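Local coordinates for virulence-associated protein I (Coxiella burnetii, PDB 3TRB) that probably binds DNA through an XRE-type helix-turn-helix domain, as the HigA-family antidote of an addiction module, at residues I12-I17 with R52-D57; G23-M28 with K64-T69; T41-A46 with A56-R61. All coordinates share one frame; numbering follows the deposited sequence.

Interaction 1 (I12-I17 with R52-D57)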
loop_
_atom_site.group_PDB
_atom_site.type_symbol
_atom_site.label_atom_id
_atom_site.label_comp_id
_atom_site.label_asym_id
_atom_site.label_seq_id
_atom_site.Cartn_x
_atom_site.Cartn_y
_atom_site.Cartn_z
ATOM N N ILE A 12 -9.475 23.729 4.076
ATOM C CA ILE A 12 -8.481 24.777 4.262
ATOM C C ILE A 12 -7.455 24.695 3.144
ATOM O O ILE A 12 -6.625 23.789 3.126
ATOM C CB ILE A 12 -7.742 24.626 5.603
ATOM C CG1 ILE A 12 -8.738 24.492 6.758
ATOM C CG2 ILE A 12 -6.800 25.803 5.830
ATOM C CD1 ILE A 12 -9.477 25.768 7.078
ATOM N N HIS A 13 -7.516 25.632 2.203
ATOM C CA HIS A 13 -6.537 25.658 1.124
ATOM C C HIS A 13 -5.161 25.983 1.696
ATOM O O HIS A 13 -5.035 26.854 2.557
ATOM C CB HIS A 13 -6.925 26.672 0.045
ATOM C CG HIS A 13 -6.126 26.541 -1.215
ATOM N ND1 HIS A 13 -4.931 27.197 -1.412
ATOM C CD2 HIS A 13 -6.347 25.818 -2.340
ATOM C CE1 HIS A 13 -4.451 26.888 -2.604
ATOM N NE2 HIS A 13 -5.292 26.053 -3.187
ATOM N N PRO A 14 -4.127 25.272 1.228
ATOM C CA PRO A 14 -2.758 25.480 1.710
ATOM C C PRO A 14 -2.348 26.951 1.669
ATOM O O PRO A 14 -1.586 27.399 2.525
ATOM C CB PRO A 14 -1.920 24.666 0.723
ATOM C CG PRO A 14 -2.832 23.580 0.283
ATOM C CD PRO A 14 -4.198 24.203 0.216
ATOM N N GLY A 15 -2.853 27.688 0.684
ATOM C CA GLY A 15 -2.545 29.101 0.556
ATOM C C GLY A 15 -2.951 29.894 1.784
ATOM O O GLY A 15 -2.323 30.896 2.123
ATOM N N GLU A 16 -4.012 29.445 2.448
ATOM C CA GLU A 16 -4.459 30.063 3.689
ATOM C C GLU A 16 -3.376 29.947 4.751
ATOM O O GLU A 16 -3.044 30.919 5.428
ATOM C CB GLU A 16 -5.729 29.380 4.194
ATOM C CG GLU A 16 -6.944 30.281 4.268
ATOM C CD GLU A 16 -8.060 29.665 5.086
ATOM O OE1 GLU A 16 -7.826 29.364 6.276
ATOM O OE2 GLU A 16 -9.166 29.473 4.540
ATOM N N ILE A 17 -2.838 28.742 4.892
ATOM C CA ILE A 17 -1.806 28.463 5.878
ATOM C C ILE A 17 -0.496 29.151 5.507
ATOM O O ILE A 17 0.220 29.654 6.374
ATOM C CB ILE A 17 -1.583 26.948 6.022
ATOM C CG1 ILE A 17 -2.900 26.261 6.396
ATOM C CG2 ILE A 17 -0.504 26.660 7.052
ATOM C CD1 ILE A 17 -2.808 24.757 6.485
ATOM N N ARG A 52 -4.606 27.989 -7.253
ATOM C CA ARG A 52 -3.718 26.945 -7.744
ATOM C C ARG A 52 -3.256 26.043 -6.608
ATOM O O ARG A 52 -3.246 26.443 -5.444
ATOM C CB ARG A 52 -2.518 27.542 -8.486
ATOM C CG ARG A 52 -2.866 28.192 -9.823
ATOM C CD ARG A 52 -3.527 27.210 -10.782
ATOM N NE ARG A 52 -3.760 27.799 -12.099
ATOM C CZ ARG A 52 -4.868 28.444 -12.451
ATOM N NH1 ARG A 52 -5.862 28.589 -11.588
ATOM N NH2 ARG A 52 -4.985 28.945 -13.673
ATOM N N SER A 53 -2.882 24.820 -6.960
ATOM C CA SER A 53 -2.479 23.821 -5.977
ATOM C C SER A 53 -0.979 23.857 -5.708
ATOM O O SER A 53 -0.217 24.455 -6.465
ATOM C CB SER A 53 -2.877 22.418 -6.445
ATOM O OG SER A 53 -4.277 22.320 -6.645
ATOM N N ILE A 54 -0.564 23.217 -4.619
ATOM C CA ILE A 54 0.856 23.042 -4.339
ATOM C C ILE A 54 1.358 21.781 -5.026
ATOM O O ILE A 54 0.975 20.668 -4.658
ATOM C CB ILE A 54 1.139 22.935 -2.832
ATOM C CG1 ILE A 54 0.800 24.251 -2.126
ATOM C CG2 ILE A 54 2.595 22.570 -2.589
ATOM C CD1 ILE A 54 1.244 24.295 -0.681
ATOM N N THR A 55 2.208 21.957 -6.030
ATOM C CA THR A 55 2.804 20.824 -6.722
ATOM C C THR A 55 4.001 20.307 -5.935
ATOM O O THR A 55 4.426 20.926 -4.960
ATOM C CB THR A 55 3.262 21.211 -8.138
ATOM O OG1 THR A 55 4.297 22.199 -8.052
ATOM C CG2 THR A 55 2.097 21.770 -8.938
ATOM N N ALA A 56 4.540 19.169 -6.360
ATOM C CA ALA A 56 5.707 18.591 -5.702
ATOM C C ALA A 56 6.904 19.533 -5.775
ATOM O O ALA A 56 7.682 19.636 -4.826
ATOM C CB ALA A 56 6.050 17.242 -6.313
ATOM N N ASP A 57 7.047 20.217 -6.905
ATOM C CA ASP A 57 8.139 21.167 -7.084
ATOM C C ASP A 57 8.036 22.319 -6.090
ATOM O O ASP A 57 9.028 22.717 -5.478
ATOM C CB ASP A 57 8.154 21.707 -8.514
ATOM C CG ASP A 57 9.269 22.703 -8.745
ATOM O OD1 ASP A 57 10.386 22.275 -9.103
ATOM O OD2 ASP A 57 9.028 23.914 -8.562
HETATM O O HOH W 1 -5.879 23.920 -5.162
#

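Interaction 2 (G23-M28 with K64-T69)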
loop_
_atom_site.group_PDB
_atom_site.type_symbol
_atom_site.label_atom_id
_atom_site.label_comp_id
_atom_site.label_asym_id
_atom_site.label_seq_id
_atom_site.Cartn_x
_atom_site.Cartn_y
_atom_site.Cartn_z
ATOM N N GLY A 23 2.767 36.151 7.131
ATOM C CA GLY A 23 2.425 37.232 8.035
ATOM C C GLY A 23 3.306 37.247 9.269
ATOM O O GLY A 23 3.740 38.306 9.717
ATOM N N PHE A 24 3.573 36.063 9.812
ATOM C CA PHE A 24 4.386 35.927 11.016
ATOM C C PHE A 24 5.840 36.313 10.762
ATOM O O PHE A 24 6.516 36.840 11.646
ATOM C CB PHE A 24 4.301 34.498 11.565
ATOM C CG PHE A 24 5.155 34.263 12.780
ATOM C CD1 PHE A 24 4.813 34.818 14.001
ATOM C CD2 PHE A 24 6.297 33.482 12.703
ATOM C CE1 PHE A 24 5.594 34.607 15.120
ATOM C CE2 PHE A 24 7.083 33.265 13.820
ATOM C CZ PHE A 24 6.730 33.828 15.030
ATOM N N LEU A 25 6.313 36.055 9.546
ATOM C CA LEU A 25 7.691 36.361 9.177
ATOM C C LEU A 25 7.852 37.805 8.701
ATOM O O LEU A 25 8.214 38.054 7.550
ATOM C CB LEU A 25 8.184 35.389 8.101
ATOM C CG LEU A 25 8.161 33.904 8.475
ATOM C CD1 LEU A 25 8.685 33.060 7.326
ATOM C CD2 LEU A 25 8.963 33.646 9.743
ATOM N N ASP A 26 7.586 38.750 9.598
ATOM C CA ASP A 26 7.721 40.173 9.292
ATOM C C ASP A 26 6.873 40.597 8.092
ATOM O O ASP A 26 7.334 41.343 7.232
ATOM C CB ASP A 26 9.190 40.535 9.052
ATOM C CG ASP A 26 10.026 40.444 10.312
ATOM O OD1 ASP A 26 9.494 40.743 11.402
ATOM O OD2 ASP A 26 11.217 40.075 10.210
ATOM N N LYS A 27 5.632 40.120 8.046
ATOM C CA LYS A 27 4.706 40.469 6.972
ATOM C C LYS A 27 5.352 40.329 5.595
ATOM O O LYS A 27 5.404 41.286 4.824
ATOM C CB LYS A 27 4.179 41.895 7.159
ATOM C CG LYS A 27 3.529 42.148 8.509
ATOM C CD LYS A 27 3.041 43.583 8.626
ATOM C CE LYS A 27 2.468 43.868 10.005
ATOM N NZ LYS A 27 2.046 45.290 10.148
HETATM N N MSE A 28 5.847 39.133 5.294
HETATM C CA MSE A 28 6.496 38.884 4.013
HETATM C C MSE A 28 5.490 38.921 2.865
HETATM O O MSE A 28 4.418 38.321 2.948
HETATM C CB MSE A 28 7.230 37.542 4.035
HETATM C CG MSE A 28 7.874 37.170 2.714
HETATM SE SE MSE A 28 8.964 35.558 2.833
HETATM C CE MSE A 28 10.373 36.220 4.008
ATOM N N LYS A 64 12.496 23.700 1.647
ATOM C CA LYS A 64 13.856 24.219 1.760
ATOM C C LYS A 64 13.868 25.605 2.396
ATOM O O LYS A 64 14.742 25.920 3.200
ATOM C CB LYS A 64 14.521 24.269 0.381
ATOM C CG LYS A 64 15.926 24.861 0.374
ATOM C CD LYS A 64 16.939 23.912 0.990
ATOM C CE LYS A 64 18.349 24.485 0.921
ATOM N NZ LYS A 64 18.800 24.698 -0.483
ATOM N N PHE A 65 12.891 26.432 2.035
ATOM C CA PHE A 65 12.826 27.795 2.546
ATOM C C PHE A 65 12.374 27.856 4.003
ATOM O O PHE A 65 13.004 28.520 4.825
ATOM C CB PHE A 65 11.906 28.655 1.678
ATOM C CG PHE A 65 11.730 30.060 2.184
ATOM C CD1 PHE A 65 12.758 30.981 2.079
ATOM C CD2 PHE A 65 10.532 30.465 2.752
ATOM C CE1 PHE A 65 12.600 32.276 2.537
ATOM C CE2 PHE A 65 10.367 31.757 3.211
ATOM C CZ PHE A 65 11.403 32.664 3.103
ATOM N N PHE A 66 11.280 27.165 4.315
ATOM C CA PHE A 66 10.705 27.204 5.658
ATOM C C PHE A 66 11.344 26.195 6.610
ATOM O O PHE A 66 11.096 26.226 7.815
ATOM C CB PHE A 66 9.185 26.996 5.610
ATOM C CG PHE A 66 8.430 28.177 5.068
ATOM C CD1 PHE A 66 8.295 29.330 5.820
ATOM C CD2 PHE A 66 7.854 28.133 3.810
ATOM C CE1 PHE A 66 7.604 30.420 5.326
ATOM C CE2 PHE A 66 7.161 29.220 3.311
ATOM C CZ PHE A 66 7.036 30.365 4.070
ATOM N N GLY A 67 12.166 25.303 6.068
ATOM C CA GLY A 67 12.833 24.304 6.882
ATOM C C GLY A 67 11.899 23.195 7.328
ATOM O O GLY A 67 12.074 22.613 8.398
ATOM N N THR A 68 10.899 22.906 6.502
ATOM C CA THR A 68 9.958 21.831 6.785
ATOM C C THR A 68 10.244 20.639 5.884
ATOM O O THR A 68 11.287 20.575 5.234
ATOM C CB THR A 68 8.505 22.281 6.543
ATOM O OG1 THR A 68 8.262 22.385 5.134
ATOM C CG2 THR A 68 8.243 23.626 7.202
ATOM N N THR A 69 9.313 19.691 5.850
ATOM C CA THR A 69 9.373 18.603 4.887
ATOM C C THR A 69 8.473 18.956 3.710
ATOM O O THR A 69 7.530 19.732 3.861
ATOM C CB THR A 69 8.882 17.280 5.498
ATOM O OG1 THR A 69 7.480 17.378 5.783
ATOM C CG2 THR A 69 9.639 16.970 6.778
#

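Interaction 3 (T41-A46 with A56-R61)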
loop_
_atom_site.group_PDB
_atom_site.type_symbol
_atom_site.label_atom_id
_atom_site.label_comp_id
_atom_site.label_asym_id
_atom_site.label_seq_id
_atom_site.Cartn_x
_atom_site.Cartn_y
_atom_site.Cartn_z
ATOM N N THR A 41 6.009 35.415 -9.304
ATOM C CA THR A 41 5.142 35.981 -8.278
ATOM C C THR A 41 3.712 35.509 -8.507
ATOM O O THR A 41 2.963 35.278 -7.559
ATOM C CB THR A 41 5.177 37.522 -8.284
ATOM O OG1 THR A 41 6.525 37.973 -8.104
ATOM C CG2 THR A 41 4.310 38.078 -7.165
ATOM N N ASN A 42 3.344 35.365 -9.776
ATOM C CA ASN A 42 2.021 34.875 -10.150
ATOM C C ASN A 42 1.682 33.538 -9.497
ATOM O O ASN A 42 0.548 33.317 -9.073
ATOM C CB ASN A 42 1.908 34.754 -11.670
ATOM C CG ASN A 42 1.851 36.102 -12.358
ATOM O OD1 ASN A 42 1.148 37.011 -11.912
ATOM N ND2 ASN A 42 2.591 36.239 -13.450
ATOM N N ARG A 43 2.668 32.650 -9.424
ATOM C CA ARG A 43 2.465 31.330 -8.836
ATOM C C ARG A 43 2.176 31.426 -7.341
ATOM O O ARG A 43 1.284 30.751 -6.828
ATOM C CB ARG A 43 3.685 30.441 -9.082
ATOM C CG ARG A 43 3.500 28.997 -8.648
ATOM C CD ARG A 43 4.710 28.163 -9.031
ATOM N NE ARG A 43 5.001 28.266 -10.458
ATOM C CZ ARG A 43 6.128 27.850 -11.027
ATOM N NH1 ARG A 43 7.084 27.301 -10.291
ATOM N NH2 ARG A 43 6.301 27.987 -12.334
ATOM N N VAL A 44 2.935 32.268 -6.648
ATOM C CA VAL A 44 2.718 32.490 -5.223
ATOM C C VAL A 44 1.347 33.113 -4.973
ATOM O O VAL A 44 0.595 32.656 -4.115
ATOM C CB VAL A 44 3.804 33.403 -4.623
ATOM C CG1 VAL A 44 3.425 33.818 -3.211
ATOM C CG2 VAL A 44 5.156 32.703 -4.639
ATOM N N THR A 45 1.030 34.159 -5.730
ATOM C CA THR A 45 -0.255 34.838 -5.603
ATOM C C THR A 45 -1.427 33.890 -5.844
ATOM O O THR A 45 -2.422 33.922 -5.119
ATOM C CB THR A 45 -0.354 36.026 -6.574
ATOM O OG1 THR A 45 0.539 37.063 -6.150
ATOM C CG2 THR A 45 -1.772 36.571 -6.608
ATOM N N ALA A 46 -1.301 33.048 -6.864
ATOM C CA ALA A 46 -2.347 32.088 -7.195
ATOM C C ALA A 46 -2.580 31.104 -6.053
ATOM O O ALA A 46 -3.721 30.779 -5.728
ATOM C CB ALA A 46 -2.000 31.348 -8.478
ATOM N N ALA A 56 4.540 19.169 -6.360
ATOM C CA ALA A 56 5.707 18.591 -5.702
ATOM C C ALA A 56 6.904 19.533 -5.775
ATOM O O ALA A 56 7.682 19.636 -4.826
ATOM C CB ALA A 56 6.050 17.242 -6.313
ATOM N N ASP A 57 7.047 20.217 -6.905
ATOM C CA ASP A 57 8.139 21.167 -7.084
ATOM C C ASP A 57 8.036 22.319 -6.090
ATOM O O ASP A 57 9.028 22.717 -5.478
ATOM C CB ASP A 57 8.154 21.707 -8.514
ATOM C CG ASP A 57 9.269 22.703 -8.745
ATOM O OD1 ASP A 57 10.386 22.275 -9.103
ATOM O OD2 ASP A 57 9.028 23.914 -8.562
ATOM N N THR A 58 6.831 22.852 -5.931
ATOM C CA THR A 58 6.603 23.946 -4.997
ATOM C C THR A 58 6.808 23.477 -3.562
ATOM O O THR A 58 7.362 24.202 -2.735
ATOM C CB THR A 58 5.193 24.531 -5.148
ATOM O OG1 THR A 58 5.024 25.028 -6.481
ATOM C CG2 THR A 58 4.980 25.666 -4.160
ATOM N N ALA A 59 6.361 22.259 -3.272
ATOM C CA ALA A 59 6.517 21.685 -1.942
ATOM C C ALA A 59 7.989 21.587 -1.553
ATOM O O ALA A 59 8.360 21.889 -0.419
ATOM C CB ALA A 59 5.854 20.317 -1.874
ATOM N N LEU A 60 8.822 21.166 -2.499
ATOM C CA LEU A 60 10.258 21.041 -2.260
ATOM C C LEU A 60 10.892 22.397 -1.983
ATOM O O LEU A 60 11.768 22.521 -1.128
ATOM C CB LEU A 60 10.946 20.378 -3.455
ATOM C CG LEU A 60 10.714 18.876 -3.644
ATOM C CD1 LEU A 60 11.297 18.408 -4.966
ATOM C CD2 LEU A 60 11.313 18.099 -2.484
ATOM N N ARG A 61 10.444 23.415 -2.711
ATOM C CA ARG A 61 10.967 24.765 -2.533
ATOM C C ARG A 61 10.535 25.348 -1.189
ATOM O O ARG A 61 11.345 25.932 -0.469
ATOM C CB ARG A 61 10.526 25.667 -3.686
ATOM C CG ARG A 61 11.000 25.179 -5.047
ATOM C CD ARG A 61 10.537 26.086 -6.173
ATOM N NE ARG A 61 11.054 25.636 -7.462
ATOM C CZ ARG A 61 12.243 25.976 -7.948
ATOM N NH1 ARG A 61 13.040 26.774 -7.252
ATOM N NH2 ARG A 61 12.635 25.518 -9.129
HETATM O O HOH W 2 6.972 25.698 -8.128
#

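Interaction 1 (I12-I17 with R52-D57)
The carbonyl oxygen of Arg52 meets the edge of the His13 ring close to its plane, with Arg52 O lying 3.1 Å from His13 NE2. The side chain of Arg52 starts away from residues 12-17; the carbonyl makes the contact. At Ser53 the link becomes water-mediated: one water lies 3.0 Å from His13 NE2 and 2.7 Å from Ser53 OG, a small hydroxyl well suited to hold it at the protein surface. Ile54 then turns inward. Its CD1 presses on Pro14 CB at 3.5 Å, tight for two carbons, while Gln77 of helix 70-96 takes up the Ile54 backbone N and Trp73 packs on the same side chain. The helix 56-66 begins just beyond.

On the other side, His13 precedes helix 14-24 as its N-cap. With the first side-chain bond trans to the backbone nitrogen (chi1 -168°), the ring folds back over Pro14 CD, and His13 ND1 accepts from Gly15 N at 3.0 Å, tilted 30° from the ring plane. Proline suits the first helical turn, where it gives up no needed N-H. Tyr80 meets the His13 ring edge-to-face. One imidazole thus caps a helix with ND1 and presents its NE2 edge to the loop and its water, so polar and apolar contacts together tie this helix start to the loop before helix 56-66.

Interaction 2 (G23-M28 with K64-T69)
In the all-helical bundle of this XRE-type domain, the C-terminal end of helix 14-24 meets that of helix 56-66 through Leu25 and Met28 on one side and Phe65 and Phe66 on the other. Leu25, at the centre of an inverse gamma turn just past its helix, brings CD1 to the edge of the Phe66 ring, 3.5 Å from Phe66 CE1. Met28, present as selenomethionine, comes at Phe65 from the opposite direction. Its extended chain (chi1 177°, chi2 174°) carries SE obliquely to the ring, 3.8 Å from Phe65 CZ, and the bend at chi3 (-66°) turns CE to the ring edge, in plane. The flexible, polarisable methionine suits such a seat. The two phenylalanines brace each other: Phe65 CD2 stands 3.5 Å above the plane of the Phe66 ring, over its centre. His36 of helix 30-37 stacks on Phe65, and Tyr100 of the second subunit packs on Leu25 and Met28. A Met-aromatic contact between the buried pair Met28 and Phe65, with an aliphatic-to-ring-edge contact beside it, thus joins two helix ends of the helix-turn-helix domain.

Interaction 3 (T41-A46 with A56-R61)
Arg43 leaves helix 41-48 with CG anti to the backbone N (chi1 -173°), continues straight through the next bond and bends only at chi3 (-55°), a course that carries its guanidinium group across to Asp57 and Thr58 at the start of helix 56-66. In the family, helix 41-48 corresponds to the second helix of the helix-turn-helix, which usually reads DNA. The aliphatic part of the chain passes Thr58 in the opposite sense, with Arg43 CD 4.1 Å from Thr58 OG1. Here the long arginine spans a gap: Arg43 CA and Thr58 CA, the nearest such pair of the two segments, are 9.3 Å apart.

The guanidinium does not touch the carboxylate: Arg43 NH1 stands 4.3 Å from Asp57 OD2 and approaches it obliquely. A single water fills the role of go-between. It accepts from Arg43 NH1 at 2.7 Å, donates to Asp57 OD2 at 2.8 Å, and also lies 2.6 Å from Thr58 OG1. Threonine fits here because its hydroxyl, set beside the backbone N, meets the water and lies along the path of Arg43 CD.

Asp57 has a firmer partner one turn further along its own helix. Arg61 NE bonds Asp57 OD2 at 2.9 Å with a nearly straight geometry (161°); the oxygen lies in the guanidinium plane, while NE comes from its syn side but tilted from the carboxylate plane. Arg61 in turn forms a salt bridge to Glu96 of the second subunit, and Ile93 of that subunit packs on both Asp57 and Arg61.

One carboxylate oxygen receives a direct arginine bond and a water bond, and its negative charge probably steadies both nearby guanidinium groups, while the water lets the exposed Arg43 lean on helix 56-66 without committing it to a direct ion pair.

Overall arrangement
From the N terminus, the chain enters helix 14-24 at residues 12-17, whose partner, 52-57, comes only after helices 30-37 and 41-48; interaction 1 closes that loop. Residues 23-28, where the first helix ends, pair with 64-69, so interaction 2 crosses interaction 1, and the two fasten helix 14-24 to the loop leading into helix 56-66 and to that helix's far end. Interaction 3 closes the shortest loop, between helix 41-48 and helix 56-66, and lies within the span of interaction 2. It shares Ala56 and Asp57 with interaction 1 and touches it where Arg52 packs on Ala46. Helix 56-66 is common to all three, and each borders the second subunit.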